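Prophenoloxidase b (PDB 3WKY) probably acts, once activated, as a type 3 copper phenoloxidase that hydroxylates monophenols and oxidises o-diphenols, using a dinuclear copper-oxygen site. Local coordinates at residues S553-T557 and F569-P575; R12-Y16 and G129-P133. All blocks are in the same frame, centred on the assembly; numbering follows the deposited sequence. Where two conformers were deposited one is given.

Contact 1: S553-T557 and F569-P575; sequences SILST and FSGCSWP
Two loop segments of the hemocyanin-type Ig-like domain, both within the connection between strands 541-548 and 588-598, run antiparallel without forming regular sheet. Leu-555 lies opposite Ser-573 (CA-CA 4.8 Å) and Thr-557 opposite Phe-569 (6.0 Å), and 420 Å² is buried. Ser-553, with helical phi/psi, points its OG out of reach of 569-575, to Glu-529 and the backbone of Val-532. Ile-554 is still near-helical (-83/-12), and its O accepts a hydrogen bond from Trp-574 N (3.2 Å). Its side chain (chi1 p, chi2 t) brings CD1 to 3.9 Å from Trp-574 CD1; the indole, chi1 t, packs on helices 193-205 and 218-239, meets Arg-232 in a cation-pi contact and hydrogen-bonds through NE1 to Leu-578 O, its side chain about 10 Å from the Cu2-O2 cluster. At Leu-555 the backbone becomes extended (-95/159). This side chain (m, t) lies over a face of the Phe-569 ring, with an off-centre CH-pi contact from CB (4.2 Å to the centroid), while CD2 reaches Trp-574 O at 3.1 Å. Ser-556 is bonded twice: its N donates to Ser-573 OG (3.0 Å), and its OG, chi1 p, to Ser-570 O (2.7 Å), just before the bend at Gly-571, which adopts positive phi (68/-139). Thr-557 points its CB away, its O lying 3.7 Å from Phe-569 CD2. The Cys-572 to Cys-619 disulfide ties the bend to a later loop. Ser-573 OG (chi1 t), besides accepting from Ser-556, donates to Trp-574 O at 2.9 Å.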
ATOM      1  N   SER A 553      10.637  50.499  -6.008  1.00 18.02           N
ATOM      2  CA  SER A 553      11.421  50.079  -4.858  1.00 17.74           C
ATOM      3  C   SER A 553      11.977  48.659  -4.994  1.00 20.07           C
ATOM      4  O   SER A 553      12.961  48.311  -4.335  1.00 19.07           O
ATOM      5  CB  SER A 553      10.551  50.147  -3.610  1.00 20.04           C
ATOM      6  OG  SER A 553       9.352  49.420  -3.808  1.00 19.61           O
ATOM      7  N   ILE A 554      11.360  47.832  -5.833  1.00 16.74           N
ATOM      8  CA  ILE A 554      11.824  46.425  -5.927  1.00 18.50           C
ATOM      9  C   ILE A 554      13.026  46.269  -6.864  1.00 24.65           C
ATOM     10  O   ILE A 554      13.683  45.225  -6.883  1.00 20.75           O
ATOM     11  CB  ILE A 554      10.702  45.447  -6.338  1.00 18.33           C
ATOM     12  CG1 ILE A 554      10.356  45.618  -7.820  1.00 17.45           C
ATOM     13  CG2 ILE A 554       9.469  45.606  -5.406  1.00 15.96           C
ATOM     14  CD1 ILE A 554       9.251  44.679  -8.318  1.00 23.55           C
ATOM     15  N   LEU A 555      13.319  47.314  -7.630  1.00 18.56           N
ATOM     16  CA  LEU A 555      14.477  47.321  -8.526  1.00 18.02           C
ATOM     17  C   LEU A 555      15.665  47.993  -7.837  1.00 25.63           C
ATOM     18  O   LEU A 555      15.485  48.746  -6.881  1.00 24.86           O
ATOM     19  CB  LEU A 555      14.132  48.077  -9.814  1.00 21.15           C
ATOM     20  CG  LEU A 555      12.904  47.566 -10.572  1.00 20.29           C
ATOM     21  CD1 LEU A 555      12.567  48.461 -11.763  1.00 24.59           C
ATOM     22  CD2 LEU A 555      13.140  46.111 -11.037  1.00 18.50           C
ATOM     23  N   SER A 556      16.878  47.716  -8.304  1.00 22.59           N
ATOM     24  CA  SER A 556      18.045  48.431  -7.793  1.00 25.08           C
ATOM     25  C   SER A 556      18.167  49.741  -8.582  1.00 32.75           C
ATOM     26  O   SER A 556      17.167  50.383  -8.879  1.00 35.39           O
ATOM     27  CB  SER A 556      19.313  47.595  -7.962  1.00 24.12           C
ATOM     28  OG  SER A 556      19.543  47.316  -9.329  1.00 26.65           O
ATOM     29  N   THR A 557      19.387  50.116  -8.948  1.00 44.54           N
ATOM     30  CA  THR A 557      19.592  51.308  -9.772  1.00 52.12           C
ATOM     31  C   THR A 557      20.223  50.965 -11.120  1.00 52.41           C
ATOM     32  O   THR A 557      19.835  51.510 -12.155  1.00 54.90           O
ATOM     33  CB  THR A 557      20.463  52.342  -9.054  1.00 50.82           C
ATOM     34  OG1 THR A 557      21.655  51.708  -8.577  1.00 60.04           O
ATOM     35  CG2 THR A 557      19.707  52.940  -7.873  1.00 47.03           C
ATOM     36  N   PHE A 569      19.260  46.115 -14.820  1.00 34.82           N
ATOM     37  CA  PHE A 569      19.603  46.560 -13.475  1.00 31.86           C
ATOM     38  C   PHE A 569      20.710  45.692 -12.886  1.00 40.29           C
ATOM     39  O   PHE A 569      20.753  44.481 -13.112  1.00 37.82           O
ATOM     40  CB  PHE A 569      18.360  46.598 -12.587  1.00 29.44           C
ATOM     41  CG  PHE A 569      17.446  47.760 -12.889  1.00 29.36           C
ATOM     42  CD1 PHE A 569      16.730  47.807 -14.078  1.00 33.13           C
ATOM     43  CD2 PHE A 569      17.326  48.810 -11.995  1.00 32.06           C
ATOM     44  CE1 PHE A 569      15.900  48.885 -14.372  1.00 40.15           C
ATOM     45  CE2 PHE A 569      16.494  49.891 -12.279  1.00 38.07           C
ATOM     46  CZ  PHE A 569      15.784  49.925 -13.469  1.00 34.84           C
ATOM     47  N   SER A 570      21.617  46.330 -12.156  1.00 32.38           N
ATOM     48  CA  SER A 570      22.813  45.663 -11.670  1.00 32.25           C
ATOM     49  C   SER A 570      22.711  45.402 -10.174  1.00 27.81           C
ATOM     50  O   SER A 570      21.781  45.875  -9.509  1.00 29.68           O
ATOM     51  CB  SER A 570      24.046  46.520 -11.968  1.00 38.69           C
ATOM     52  OG  SER A 570      23.990  47.739 -11.250  1.00 36.47           O
ATOM     53  N   GLY A 571      23.663  44.643  -9.644  1.00 23.45           N
ATOM     54  CA  GLY A 571      23.661  44.306  -8.232  1.00 27.33           C
ATOM     55  C   GLY A 571      22.498  43.391  -7.903  1.00 29.72           C
ATOM     56  O   GLY A 571      22.180  42.490  -8.680  1.00 25.44           O
ATOM     57  N   CYS A 572      21.856  43.641  -6.764  1.00 25.87           N
ATOM     58  CA  CYS A 572      20.733  42.832  -6.303  1.00 20.53           C
ATOM     59  C   CYS A 572      19.410  43.525  -6.655  1.00 23.05           C
ATOM     60  O   CYS A 572      19.079  44.569  -6.096  1.00 21.63           O
ATOM     61  CB  CYS A 572      20.841  42.629  -4.796  1.00 25.85           C
ATOM     62  SG  CYS A 572      19.719  41.366  -4.109  1.00 24.11           S
ATOM     63  N   SER A 573      18.660  42.949  -7.590  1.00 19.72           N
ATOM     64  CA  SER A 573      17.447  43.590  -8.098  1.00 22.42           C
ATOM     65  C   SER A 573      16.424  42.557  -8.550  1.00 23.70           C
ATOM     66  O   SER A 573      16.792  41.586  -9.225  1.00 20.57           O
ATOM     67  CB  SER A 573      17.804  44.474  -9.302  1.00 22.24           C
ATOM     68  OG  SER A 573      16.659  45.129  -9.843  1.00 23.94           O
ATOM     69  N   TRP A 574      15.144  42.763  -8.228  1.00 23.01           N
ATOM     70  CA  TRP A 574      14.118  41.969  -8.905  1.00 18.15           C
ATOM     71  C   TRP A 574      14.313  42.236 -10.397  1.00 22.94           C
ATOM     72  O   TRP A 574      14.587  43.368 -10.770  1.00 21.85           O
ATOM     73  CB  TRP A 574      12.704  42.369  -8.475  1.00 16.92           C
ATOM     74  CG  TRP A 574      11.686  41.470  -9.114  1.00 19.08           C
ATOM     75  CD1 TRP A 574      10.921  41.738 -10.212  1.00 19.15           C
ATOM     76  CD2 TRP A 574      11.378  40.121  -8.729  1.00 17.09           C
ATOM     77  NE1 TRP A 574      10.134  40.649 -10.519  1.00 20.55           N
ATOM     78  CE2 TRP A 574      10.398  39.643  -9.627  1.00 17.64           C
ATOM     79  CE3 TRP A 574      11.818  39.285  -7.703  1.00 20.67           C
ATOM     80  CZ2 TRP A 574       9.855  38.354  -9.531  1.00 16.55           C
ATOM     81  CZ3 TRP A 574      11.282  38.001  -7.609  1.00 21.73           C
ATOM     82  CH2 TRP A 574      10.312  37.553  -8.514  1.00 18.27           C
ATOM     83  N   PRO A 575      14.214  41.204 -11.255  1.00 16.98           N
ATOM     84  CA  PRO A 575      14.463  41.472 -12.681  1.00 19.73           C
ATOM     85  C   PRO A 575      13.448  42.439 -13.286  1.00 23.21           C
ATOM     86  O   PRO A 575      12.240  42.196 -13.195  1.00 19.37           O
ATOM     87  CB  PRO A 575      14.305  40.094 -13.331  1.00 23.18           C
ATOM     88  CG  PRO A 575      14.624  39.132 -12.238  1.00 22.35           C
ATOM     89  CD  PRO A 575      14.060  39.761 -10.985  1.00 18.21           C
TER

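Contact 2: R12-Y16 and G129-P133; sequences RQLFY and GDTPP
A mainly apolar contact in the N-terminal, helix-rich part of the hemocyanin-type fold joins the turn after helix 9-12 to the proline-rich loop between helices 109-122 and 134-137, burying 276 Å² without a hydrogen bond across it. Residues 13-15 keep helical phi/psi, with hydrogen bonds from Phe-15 N to Arg-12 O (3.2 Å) and Tyr-16 N to Gln-13 O (3.1 Å); Tyr-16 is polyproline II (-79/156). Opposite, a 3-10 segment ends at Asp-130, and Thr-131 and Pro-132 are in the polyproline II region. The closest CA pair is Arg-12 with Thr-131, 6.4 Å. Pro-132, C-gamma endo, points toward the turn: its CD sits over the Phe-15 face in a CH-pi contact (3.7 Å to the centroid) and 3.9 Å from Arg-12 CG, and its CB lies 4.2 Å from Tyr-16 CE1 at that ring's edge. Phe-15 (chi1 m, chi2 85°) also brings CZ to 4.0 Å from Thr-131 CG2, and Tyr-117 of helix 109-122 meets its ring edge-to-face. Arg-12 has chi1 and chi2 t but chi3 near -27°; the backbone O of Asp-130 lies over one face of its guanidinium, 3.2 Å from Arg-12 NE, too poorly angled for a hydrogen bond.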
ATOM      1  N   ARG A  12      37.213  43.927 -11.231  1.00 38.58           N
ATOM      2  CA  ARG A  12      36.168  43.266 -12.004  0.56 41.59           C
ATOM      3  C   ARG A  12      36.744  42.153 -12.869  1.00 44.80           C
ATOM      4  O   ARG A  12      36.068  41.170 -13.179  1.00 42.55           O
ATOM      5  CB  ARG A  12      35.470  44.292 -12.888  0.56 46.78           C
ATOM      6  CG  ARG A  12      34.180  43.814 -13.518  0.56 47.75           C
ATOM      7  CD  ARG A  12      33.380  45.008 -14.001  0.56 48.54           C
ATOM      8  NE  ARG A  12      33.692  46.197 -13.211  0.56 49.36           N
ATOM      9  CZ  ARG A  12      33.003  47.334 -13.255  0.56 49.07           C
ATOM     10  NH1 ARG A  12      31.946  47.443 -14.046  0.56 42.31           N
ATOM     11  NH2 ARG A  12      33.369  48.363 -12.500  0.56 48.60           N
ATOM     12  N   GLN A  13      38.003  42.312 -13.261  1.00 39.47           N
ATOM     13  CA  GLN A  13      38.671  41.316 -14.091  1.00 38.02           C
ATOM     14  C   GLN A  13      38.922  40.013 -13.340  1.00 30.15           C
ATOM     15  O   GLN A  13      39.127  38.968 -13.953  1.00 32.35           O
ATOM     16  CB  GLN A  13      39.990  41.874 -14.628  1.00 38.54           C
ATOM     17  CG  GLN A  13      39.818  42.948 -15.686  1.00 44.18           C
ATOM     18  CD  GLN A  13      41.145  43.506 -16.162  1.00 47.35           C
ATOM     19  OE1 GLN A  13      42.168  43.379 -15.483  1.00 42.38           O
ATOM     20  NE2 GLN A  13      41.135  44.127 -17.334  1.00 47.30           N
ATOM     21  N   LEU A  14      38.910  40.074 -12.012  1.00 26.56           N
ATOM     22  CA  LEU A  14      39.143  38.885 -11.197  1.00 28.13           C
ATOM     23  C   LEU A  14      37.994  37.884 -11.318  1.00 25.69           C
ATOM     24  O   LEU A  14      38.167  36.704 -11.028  1.00 28.40           O
ATOM     25  CB  LEU A  14      39.330  39.274  -9.735  1.00 36.52           C
ATOM     26  CG  LEU A  14      40.326  40.402  -9.475  1.00 46.49           C
ATOM     27  CD1 LEU A  14      40.145  40.956  -8.070  1.00 49.28           C
ATOM     28  CD2 LEU A  14      41.741  39.918  -9.672  1.00 32.90           C
ATOM     29  N   PHE A  15      36.827  38.365 -11.740  1.00 25.93           N
ATOM     30  CA  PHE A  15      35.647  37.516 -11.909  1.00 28.36           C
ATOM     31  C   PHE A  15      35.743  36.700 -13.192  1.00 31.78           C
ATOM     32  O   PHE A  15      35.026  35.710 -13.361  1.00 26.44           O
ATOM     33  CB  PHE A  15      34.379  38.380 -11.999  1.00 26.16           C
ATOM     34  CG  PHE A  15      33.981  39.055 -10.703  1.00 31.59           C
ATOM     35  CD1 PHE A  15      34.535  40.278 -10.332  1.00 26.84           C
ATOM     36  CD2 PHE A  15      33.003  38.492  -9.884  1.00 29.16           C
ATOM     37  CE1 PHE A  15      34.150  40.908  -9.152  1.00 28.87           C
ATOM     38  CE2 PHE A  15      32.609  39.119  -8.701  1.00 31.03           C
ATOM     39  CZ  PHE A  15      33.184  40.327  -8.331  1.00 25.91           C
ATOM     40  N   TYR A  16      36.618  37.123 -14.104  1.00 27.91           N
ATOM     41  CA  TYR A  16      36.646  36.551 -15.455  1.00 26.76           C
ATOM     42  C   TYR A  16      37.360  35.199 -15.574  1.00 23.47           C
ATOM     43  O   TYR A  16      38.203  34.856 -14.747  1.00 26.07           O
ATOM     44  CB  TYR A  16      37.246  37.550 -16.448  1.00 30.96           C
ATOM     45  CG  TYR A  16      36.372  38.759 -16.669  1.00 36.35           C
ATOM     46  CD1 TYR A  16      35.061  38.778 -16.211  1.00 39.40           C
ATOM     47  CD2 TYR A  16      36.851  39.877 -17.335  1.00 40.62           C
ATOM     48  CE1 TYR A  16      34.250  39.879 -16.404  1.00 47.06           C
ATOM     49  CE2 TYR A  16      36.043  40.986 -17.536  1.00 49.54           C
ATOM     50  CZ  TYR A  16      34.742  40.978 -17.064  1.00 53.15           C
ATOM     51  OH  TYR A  16      33.926  42.071 -17.253  1.00 63.54           O
ATOM     52  N   GLY A 129      26.619  47.006  -7.603  1.00 23.89           N
ATOM     53  CA  GLY A 129      26.257  47.369  -8.959  1.00 24.60           C
ATOM     54  C   GLY A 129      27.431  47.309  -9.927  1.00 26.38           C
ATOM     55  O   GLY A 129      27.238  47.266 -11.144  1.00 30.19           O
ATOM     56  N   ASP A 130      28.647  47.296  -9.390  1.00 26.87           N
ATOM     57  CA  ASP A 130      29.846  47.226 -10.220  1.00 24.70           C
ATOM     58  C   ASP A 130      30.334  45.791 -10.451  1.00 31.45           C
ATOM     59  O   ASP A 130      31.344  45.582 -11.124  1.00 30.16           O
ATOM     60  CB  ASP A 130      30.976  48.055  -9.597  1.00 28.67           C
ATOM     61  CG  ASP A 130      30.655  49.542  -9.562  1.00 36.45           C
ATOM     62  OD1 ASP A 130      30.006  50.018 -10.510  1.00 28.04           O
ATOM     63  OD2 ASP A 130      31.041  50.222  -8.589  1.00 37.56           O
ATOM     64  N   THR A 131      29.641  44.803  -9.888  1.00 30.23           N
ATOM     65  CA  THR A 131      30.004  43.413 -10.169  1.00 23.32           C
ATOM     66  C   THR A 131      29.501  43.055 -11.562  1.00 20.23           C
ATOM     67  O   THR A 131      28.490  43.589 -12.011  1.00 26.78           O
ATOM     68  CB  THR A 131      29.433  42.427  -9.127  1.00 21.23           C
ATOM     69  OG1 THR A 131      28.006  42.535  -9.098  1.00 24.95           O
ATOM     70  CG2 THR A 131      29.980  42.725  -7.752  1.00 23.63           C
ATOM     71  N   PRO A 132      30.206  42.154 -12.265  1.00 22.27           N
ATOM     72  CA  PRO A 132      29.713  41.762 -13.589  1.00 26.64           C
ATOM     73  C   PRO A 132      28.429  40.953 -13.448  1.00 24.68           C
ATOM     74  O   PRO A 132      28.245  40.324 -12.404  1.00 27.48           O
ATOM     75  CB  PRO A 132      30.833  40.868 -14.134  1.00 29.03           C
ATOM     76  CG  PRO A 132      31.569  40.385 -12.918  1.00 33.41           C
ATOM     77  CD  PRO A 132      31.484  41.500 -11.921  1.00 23.39           C
ATOM     78  N   PRO A 133      27.558  40.980 -14.471  1.00 27.11           N
ATOM     79  CA  PRO A 133      26.355  40.139 -14.461  1.00 27.07           C
ATOM     80  C   PRO A 133      26.782  38.686 -14.351  1.00 27.21           C
ATOM     81  O   PRO A 133      27.719  38.272 -15.045  1.00 23.72           O
ATOM     82  CB  PRO A 133      25.737  40.384 -15.843  1.00 25.53           C
ATOM     83  CG  PRO A 133      26.272  41.728 -16.263  1.00 36.42           C
ATOM     84  CD  PRO A 133      27.664  41.785 -15.701  1.00 30.03           C
TER

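Overall arrangement
From the N terminus, contact 2 comes first: it brings the turn after helix 9-12 against the loop that follows helix 109-122, closing an excursion of 112 residues, nearly half of them helical. The chain then passes through the copper-bearing helices, including 193-205 and 218-239, before entering the Ig-like domain, where contact 1 closes a short loop of 11 intervening residues, part of it not modelled. The two are therefore in series, neither nested nor crossed. The centres of contacts 1 and 2 are about 16 Å apart. They touch where Ser-570 OG makes a weak hydrogen bond to Gly-129 O. There the N-terminal helical region meets an Ig-like-domain loop packed on the copper-domain helices.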